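Local coordinates for protein putative peptidyl-prolyl cis-trans isomerase Cbf2 (Campylobacter jejuni, PDB 3RFW) that probably catalyses cis-trans isomerisation of peptidyl-prolyl bonds and belongs to the SurA-like chaperones, at residues Gln27-Leu32 against Ala39-Tyr44. Residues are numbered along the deposited sequence; the frame is centred on the assembly and turned at random.
Sequences QDFKTL and ALIQQY
Phe29 and Leu32 of the loop that joins helices 13-24 and 34-56 pack against Leu40 and Ile41 on the second of these helices. The Phe29 side chain leaves the backbone with CB directed at the helix, and with CG anti to the backbone N (chi1 177°) the ring points toward helix 34-56. Along one side of the ring, CD1 lies 4.3 Å from Leu40 CD1 and CE1 4.2 Å from Leu40 CB. CZ at the tip meets Ile41 CG1 at 4.1 Å; this carbon and Leu40 CB sit near the ring plane rather than over a face. Ile41 approaches roughly at right angles to the phenylalanine. Leu32 adds a further point of contact, where its CD1 methyl touches CD1 of Leu40 at 3.7 Å, these two side chains also crossing steeply.

Within the loop, residues 29-31 form a short 3-10 segment. Asp28 OD2 accepts from Lys30 N in an Asx turn, while Asp28 O takes both Thr31 N and Thr31 OG1. Val16 and Ser17 of helix 13-24 also touch Phe29, Phe20 packs on Leu40, and Ile41 reaches Tyr251 of the second subunit. This is a helix-loop-helix corner in the N-terminal helical part, about 34 Å from the centre of the chain to that of the contact. Between the two segments the contact is purely apolar, with no hydrogen bond to set a direction, and its specificity probably rests on side-chain fit.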
# COMPACT_ATOMS: atom_id res chain seq x y z
N GLN A 27 16.83 -9.43 19.96
CA GLN A 27 16.80 -10.67 20.72
C GLN A 27 18.12 -11.41 20.59
O GLN A 27 18.68 -11.51 19.50
CB GLN A 27 15.68 -11.58 20.24
CG GLN A 27 15.67 -12.90 20.95
CD GLN A 27 14.36 -13.65 20.80
OE1 GLN A 27 13.55 -13.36 19.91
NE2 GLN A 27 14.14 -14.65 21.67
N ASP A 28 18.68 -11.81 21.71
CA ASP A 28 20.00 -12.42 21.66
C ASP A 28 19.92 -13.87 21.25
O ASP A 28 19.14 -14.64 21.80
CB ASP A 28 20.75 -12.29 22.98
CG ASP A 28 22.23 -12.58 22.83
OD1 ASP A 28 23.00 -11.64 22.49
OD2 ASP A 28 22.63 -13.75 22.98
N PHE A 29 20.77 -14.23 20.29
CA PHE A 29 20.89 -15.60 19.82
C PHE A 29 20.76 -16.60 20.96
O PHE A 29 20.01 -17.57 20.87
CB PHE A 29 22.22 -15.82 19.11
CG PHE A 29 22.45 -17.24 18.65
CD1 PHE A 29 21.83 -17.73 17.50
CD2 PHE A 29 23.31 -18.08 19.35
CE1 PHE A 29 22.05 -19.05 17.06
CE2 PHE A 29 23.54 -19.40 18.93
CZ PHE A 29 22.91 -19.88 17.77
N LYS A 30 21.50 -16.36 22.04
CA LYS A 30 21.54 -17.30 23.17
C LYS A 30 20.20 -17.62 23.82
O LYS A 30 20.07 -18.63 24.51
CB LYS A 30 22.55 -16.84 24.23
N THR A 31 19.19 -16.78 23.60
CA THR A 31 17.90 -16.95 24.27
C THR A 31 16.90 -17.73 23.41
O THR A 31 15.75 -17.94 23.81
CB THR A 31 17.27 -15.60 24.68
OG1 THR A 31 16.86 -14.87 23.51
CG2 THR A 31 18.24 -14.79 25.49
N LEU A 32 17.31 -18.07 22.18
CA LEU A 32 16.43 -18.82 21.30
C LEU A 32 16.32 -20.27 21.79
O LEU A 32 17.25 -20.80 22.39
CB LEU A 32 16.93 -18.76 19.85
CG LEU A 32 17.02 -17.35 19.24
CD1 LEU A 32 17.98 -17.35 18.06
CD2 LEU A 32 15.64 -16.85 18.81
N ALA A 39 18.64 -24.52 13.59
CA ALA A 39 18.29 -24.14 12.24
C ALA A 39 19.15 -22.96 11.73
O ALA A 39 19.49 -22.89 10.55
CB ALA A 39 16.84 -23.79 12.16
N LEU A 40 19.52 -22.07 12.64
CA LEU A 40 20.26 -20.87 12.25
C LEU A 40 21.70 -21.27 12.03
O LEU A 40 22.31 -20.84 11.05
CB LEU A 40 20.17 -19.77 13.32
CG LEU A 40 18.77 -19.13 13.43
CD1 LEU A 40 18.80 -18.09 14.51
CD2 LEU A 40 18.31 -18.49 12.12
N ILE A 41 22.21 -22.16 12.86
CA ILE A 41 23.53 -22.74 12.63
C ILE A 41 23.67 -23.45 11.27
O ILE A 41 24.61 -23.19 10.53
CB ILE A 41 23.99 -23.63 13.78
CG1 ILE A 41 23.96 -22.84 15.09
CG2 ILE A 41 25.43 -24.11 13.51
CD1 ILE A 41 24.18 -23.69 16.33
N GLN A 42 22.66 -24.25 10.90
CA GLN A 42 22.62 -24.92 9.59
C GLN A 42 22.65 -23.90 8.46
O GLN A 42 23.36 -24.06 7.50
CB GLN A 42 21.32 -25.73 9.40
CG GLN A 42 21.26 -27.05 10.15
CD GLN A 42 20.12 -27.94 9.63
OE1 GLN A 42 19.32 -28.47 10.41
NE2 GLN A 42 20.01 -28.05 8.30
N GLN A 43 21.72 -22.96 8.52
CA GLN A 43 21.66 -21.90 7.54
C GLN A 43 23.02 -21.17 7.38
O GLN A 43 23.50 -20.97 6.26
CB GLN A 43 20.56 -20.92 7.94
CG GLN A 43 20.29 -19.89 6.88
CD GLN A 43 18.94 -19.19 7.06
OE1 GLN A 43 18.09 -19.62 7.87
NE2 GLN A 43 18.73 -18.12 6.30
N TYR A 44 23.69 -20.91 8.49
CA TYR A 44 24.95 -20.18 8.49
C TYR A 44 26.07 -21.00 7.87
O TYR A 44 26.83 -20.51 7.01
CB TYR A 44 25.34 -19.73 9.91
CG TYR A 44 26.69 -19.03 9.97
CD1 TYR A 44 27.87 -19.75 10.16
CD2 TYR A 44 26.80 -17.67 9.68
CE1 TYR A 44 29.12 -19.15 10.06
CE2 TYR A 44 28.05 -17.04 9.63
CZ TYR A 44 29.20 -17.78 9.83
OH TYR A 44 30.44 -17.15 9.81